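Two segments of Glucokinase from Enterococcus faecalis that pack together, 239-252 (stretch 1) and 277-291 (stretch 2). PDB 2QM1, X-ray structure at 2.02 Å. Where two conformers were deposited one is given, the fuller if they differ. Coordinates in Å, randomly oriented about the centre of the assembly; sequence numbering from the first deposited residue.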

# COMPACT_ATOMS: atom_id res chain seq x y z
N ALA B 239 25.07 21.85 -0.96
CA ALA B 239 24.62 20.56 -1.47
C ALA B 239 24.16 19.61 -0.37
O ALA B 239 23.26 18.80 -0.58
CB ALA B 239 25.68 19.93 -2.31
N LEU B 240 24.77 19.72 0.80
CA LEU B 240 24.48 18.81 1.91
C LEU B 240 23.15 19.18 2.58
O LEU B 240 22.46 18.30 3.11
CB LEU B 240 25.62 18.83 2.95
CG LEU B 240 26.91 18.09 2.55
CD1 LEU B 240 28.11 18.51 3.41
CD2 LEU B 240 26.64 16.57 2.59
N MSE B 241 22.85 20.47 2.58
CA MSE B 241 21.57 20.99 3.07
C MSE B 241 20.43 20.54 2.14
O MSE B 241 19.38 20.13 2.64
CB MSE B 241 21.64 22.51 3.19
CG MSE B 241 20.49 23.17 3.97
SE MSE B 241 20.53 25.15 3.89
CE MSE B 241 21.76 25.35 5.38
N VAL B 242 20.66 20.61 0.82
CA VAL B 242 19.65 20.22 -0.21
C VAL B 242 19.36 18.73 -0.22
O VAL B 242 18.21 18.33 -0.10
CB VAL B 242 20.04 20.69 -1.65
CG1 VAL B 242 18.94 20.34 -2.67
CG2 VAL B 242 20.35 22.19 -1.67
N VAL B 243 20.41 17.91 -0.38
CA VAL B 243 20.33 16.45 -0.18
C VAL B 243 19.57 16.05 1.10
O VAL B 243 18.68 15.24 1.05
CB VAL B 243 21.75 15.80 -0.20
CG1 VAL B 243 21.74 14.43 0.39
CG2 VAL B 243 22.32 15.75 -1.60
N ASP B 244 19.95 16.63 2.23
CA ASP B 244 19.28 16.45 3.53
C ASP B 244 17.77 16.70 3.49
O ASP B 244 16.97 15.90 3.98
CB ASP B 244 19.90 17.44 4.50
CG ASP B 244 20.30 16.81 5.79
OD1 ASP B 244 19.49 16.05 6.37
OD2 ASP B 244 21.45 17.09 6.23
N ARG B 245 17.39 17.81 2.88
CA ARG B 245 15.99 18.11 2.73
C ARG B 245 15.32 17.07 1.82
O ARG B 245 14.22 16.60 2.11
CB ARG B 245 15.81 19.52 2.16
CG ARG B 245 14.35 19.93 2.00
CD ARG B 245 13.58 19.83 3.36
NE ARG B 245 13.37 21.17 3.87
CZ ARG B 245 14.09 21.75 4.80
NH1 ARG B 245 13.83 23.00 5.14
NH2 ARG B 245 15.06 21.08 5.40
N VAL B 246 16.00 16.73 0.72
CA VAL B 246 15.42 15.83 -0.28
C VAL B 246 15.18 14.43 0.31
O VAL B 246 14.12 13.81 0.07
CB VAL B 246 16.26 15.76 -1.64
CG1 VAL B 246 15.84 14.56 -2.43
CG2 VAL B 246 16.06 17.03 -2.54
N CYS B 247 16.15 13.95 1.09
CA CYS B 247 16.10 12.56 1.60
C CYS B 247 15.17 12.43 2.79
O CYS B 247 14.63 11.35 3.02
CB CYS B 247 17.51 12.06 1.93
SG CYS B 247 18.50 11.93 0.36
N PHE B 248 14.98 13.55 3.52
CA PHE B 248 13.89 13.70 4.53
C PHE B 248 12.55 13.29 3.90
O PHE B 248 11.84 12.40 4.38
CB PHE B 248 13.87 15.14 5.11
CG PHE B 248 12.69 15.43 6.01
CD1 PHE B 248 12.77 15.18 7.38
CD2 PHE B 248 11.49 15.92 5.47
CE1 PHE B 248 11.68 15.41 8.20
CE2 PHE B 248 10.41 16.15 6.27
CZ PHE B 248 10.50 15.90 7.65
N TYR B 249 12.23 13.92 2.78
CA TYR B 249 10.93 13.71 2.15
C TYR B 249 10.85 12.32 1.54
O TYR B 249 9.82 11.68 1.64
CB TYR B 249 10.69 14.74 1.03
CG TYR B 249 10.41 16.16 1.52
CD1 TYR B 249 9.38 16.42 2.41
CD2 TYR B 249 11.17 17.23 1.05
CE1 TYR B 249 9.10 17.73 2.85
CE2 TYR B 249 10.90 18.56 1.47
CZ TYR B 249 9.86 18.79 2.36
OH TYR B 249 9.59 20.07 2.79
N LEU B 250 11.92 11.86 0.90
CA LEU B 250 11.94 10.48 0.43
C LEU B 250 11.86 9.53 1.59
O LEU B 250 11.22 8.52 1.46
CB LEU B 250 13.17 10.14 -0.42
CG LEU B 250 13.24 10.79 -1.81
CD1 LEU B 250 14.71 11.02 -2.14
CD2 LEU B 250 12.58 9.88 -2.84
N GLY B 251 12.53 9.85 2.71
CA GLY B 251 12.41 9.02 3.90
C GLY B 251 10.99 8.96 4.51
O GLY B 251 10.56 7.91 4.98
N LEU B 252 10.28 10.08 4.53
CA LEU B 252 8.92 10.11 5.04
C LEU B 252 8.01 9.27 4.17
O LEU B 252 7.22 8.51 4.66
CB LEU B 252 8.38 11.53 5.09
CG LEU B 252 6.96 11.82 5.58
CD1 LEU B 252 6.69 11.36 6.99
CD2 LEU B 252 6.82 13.36 5.47
N GLU B 277 25.47 5.14 -3.34
CA GLU B 277 25.39 4.85 -1.93
C GLU B 277 25.10 6.09 -1.07
O GLU B 277 24.47 5.98 -0.03
CB GLU B 277 26.64 4.09 -1.46
CG GLU B 277 26.75 3.80 0.08
CD GLU B 277 25.58 2.97 0.66
OE1 GLU B 277 24.85 2.29 -0.11
OE2 GLU B 277 25.39 2.99 1.91
N PHE B 278 25.56 7.25 -1.51
CA PHE B 278 25.43 8.47 -0.73
C PHE B 278 23.95 8.87 -0.62
O PHE B 278 23.49 9.29 0.44
CB PHE B 278 26.25 9.58 -1.39
CG PHE B 278 26.31 10.85 -0.61
CD1 PHE B 278 25.35 11.85 -0.82
CD2 PHE B 278 27.31 11.05 0.33
CE1 PHE B 278 25.39 13.03 -0.10
CE2 PHE B 278 27.37 12.23 1.07
CZ PHE B 278 26.41 13.22 0.86
N LEU B 279 23.22 8.72 -1.73
CA LEU B 279 21.76 8.84 -1.73
C LEU B 279 21.04 7.73 -0.96
O LEU B 279 20.17 8.02 -0.18
CB LEU B 279 21.21 8.93 -3.15
CG LEU B 279 19.70 8.67 -3.27
CD1 LEU B 279 18.90 9.85 -2.73
CD2 LEU B 279 19.32 8.42 -4.72
N ARG B 280 21.40 6.46 -1.17
CA ARG B 280 20.72 5.34 -0.48
C ARG B 280 20.81 5.51 1.03
O ARG B 280 19.83 5.38 1.74
CB ARG B 280 21.30 3.98 -0.87
CG ARG B 280 20.40 2.78 -0.57
CD ARG B 280 21.24 1.59 -0.39
NE ARG B 280 22.20 1.86 0.67
CZ ARG B 280 21.95 1.69 1.96
NH1 ARG B 280 20.77 1.18 2.38
NH2 ARG B 280 22.91 2.02 2.82
N SER B 281 21.98 5.94 1.48
CA SER B 281 22.23 6.11 2.88
C SER B 281 21.30 7.14 3.52
O SER B 281 20.75 6.88 4.61
CB SER B 281 23.69 6.50 3.10
OG SER B 281 24.15 5.80 4.23
N ARG B 282 21.11 8.28 2.85
CA ARG B 282 20.40 9.39 3.44
C ARG B 282 18.92 9.07 3.39
O ARG B 282 18.17 9.43 4.30
CB ARG B 282 20.82 10.70 2.78
CG ARG B 282 22.12 11.23 3.43
CD ARG B 282 23.18 11.77 2.50
NE ARG B 282 24.47 11.09 2.74
CZ ARG B 282 25.38 11.47 3.63
NH1 ARG B 282 26.51 10.77 3.78
NH2 ARG B 282 25.17 12.54 4.38
N VAL B 283 18.51 8.33 2.37
CA VAL B 283 17.13 7.89 2.33
C VAL B 283 16.89 6.94 3.51
O VAL B 283 15.92 7.15 4.31
CB VAL B 283 16.68 7.35 0.97
CG1 VAL B 283 15.22 6.90 1.11
CG2 VAL B 283 16.79 8.47 -0.05
N GLU B 284 17.76 5.93 3.62
CA GLU B 284 17.65 4.90 4.67
C GLU B 284 17.63 5.56 6.06
O GLU B 284 16.83 5.19 6.93
CB GLU B 284 18.82 3.90 4.57
CG GLU B 284 18.77 2.85 5.65
CD GLU B 284 20.05 2.08 5.77
OE1 GLU B 284 20.93 2.52 6.58
OE2 GLU B 284 20.15 1.02 5.09
N LYS B 285 18.47 6.56 6.25
CA LYS B 285 18.54 7.27 7.53
C LYS B 285 17.19 7.91 7.99
O LYS B 285 16.79 7.80 9.14
CB LYS B 285 19.64 8.31 7.49
CG LYS B 285 19.55 9.23 8.71
CD LYS B 285 20.31 10.55 8.65
CE LYS B 285 20.22 11.15 10.05
NZ LYS B 285 21.07 12.35 10.35
N TYR B 286 16.50 8.58 7.08
CA TYR B 286 15.20 9.13 7.39
C TYR B 286 14.06 8.09 7.41
O TYR B 286 13.16 8.19 8.21
CB TYR B 286 14.88 10.32 6.48
CG TYR B 286 15.71 11.56 6.80
CD1 TYR B 286 15.45 12.29 7.94
CD2 TYR B 286 16.74 11.99 5.96
CE1 TYR B 286 16.17 13.43 8.27
CE2 TYR B 286 17.49 13.15 6.28
CZ TYR B 286 17.17 13.86 7.44
OH TYR B 286 17.87 14.99 7.84
N PHE B 287 14.10 7.14 6.48
CA PHE B 287 13.24 5.95 6.56
C PHE B 287 13.25 5.33 7.98
O PHE B 287 12.23 4.98 8.50
CB PHE B 287 13.74 4.88 5.58
CG PHE B 287 12.93 3.62 5.62
CD1 PHE B 287 11.73 3.52 4.89
CD2 PHE B 287 13.37 2.53 6.36
CE1 PHE B 287 10.97 2.33 4.89
CE2 PHE B 287 12.59 1.33 6.39
CZ PHE B 287 11.40 1.25 5.66
N GLN B 288 14.45 5.14 8.54
CA GLN B 288 14.63 4.65 9.90
C GLN B 288 13.91 5.54 10.96
O GLN B 288 13.27 4.99 11.89
CB GLN B 288 16.12 4.47 10.22
CG GLN B 288 16.83 3.30 9.49
CD GLN B 288 16.29 1.92 9.92
OE1 GLN B 288 15.97 1.08 9.08
NE2 GLN B 288 16.13 1.73 11.21
N GLU B 289 14.03 6.88 10.86
CA GLU B 289 13.30 7.80 11.78
C GLU B 289 11.80 7.53 11.72
O GLU B 289 11.12 7.48 12.73
CB GLU B 289 13.54 9.31 11.50
CG GLU B 289 12.89 10.23 12.59
CD GLU B 289 12.55 11.68 12.16
OE1 GLU B 289 13.03 12.64 12.77
OE2 GLU B 289 11.78 11.89 11.24
N PHE B 290 11.30 7.39 10.51
CA PHE B 290 9.86 7.43 10.30
C PHE B 290 9.13 6.08 10.38
O PHE B 290 7.93 6.00 10.13
CB PHE B 290 9.56 8.19 8.99
CG PHE B 290 9.89 9.65 9.05
CD1 PHE B 290 9.45 10.44 10.11
CD2 PHE B 290 10.64 10.24 8.07
CE1 PHE B 290 9.78 11.80 10.18
CE2 PHE B 290 10.98 11.62 8.13
CZ PHE B 290 10.55 12.38 9.17
N THR B 291 9.83 5.02 10.75
CA THR B 291 9.21 3.67 10.72
C THR B 291 9.13 3.06 12.13
O THR B 291 9.97 3.33 12.99
CB THR B 291 9.91 2.69 9.69
OG1 THR B 291 11.35 2.72 9.86
CG2 THR B 291 9.55 3.09 8.23

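Two helices cross at 51° with their axes 7.3 Å apart at closest approach, and three residues, Tyr286, Phe290 and Cys247, cover the most surface. Tyr286 is a knob in a hole formed by Asp244, Cys247, Phe248 and Gly251. One face of its ring receives Phe248 CA, 3.8 Å from the ring centroid, while its hydroxyl donates a very short hydrogen bond, Tyr286 OH to Asp244 OD1 at 2.4 Å. One side chain thus fills apolar space and satisfies its polar tip.

Gly251 lets the backbones come close: Gly251 CA and Phe287 CA are 4.1 Å apart. Its CA lies 3.6 Å from Phe287 N and 3.8 Å from Tyr286 CB; a CB here would clash with both of those atoms.

Cys247 is the reciprocal knob, set among Leu279, Arg282, Val283 and Tyr286. Its SG lies 3.6 Å from Arg282 CB and 3.7 Å from Leu279 CD1, and the CA atoms of Cys247 and Val283 are 4.8 Å apart.

Phe290, the first residue to leave helical geometry, packs against Phe248, Gly251 and Leu252. Its ring edge points toward the face of Phe248 in an offset edge-to-face pair; the nearest atoms are Phe248 CE1 and Phe290 CZ, 3.4 Å apart. Leu252 CD1 sits over one face, 4.1 Å from the Phe290 ring centroid. Phe248 in turn directs its own edge toward the Tyr286 face, linking three aromatic rings.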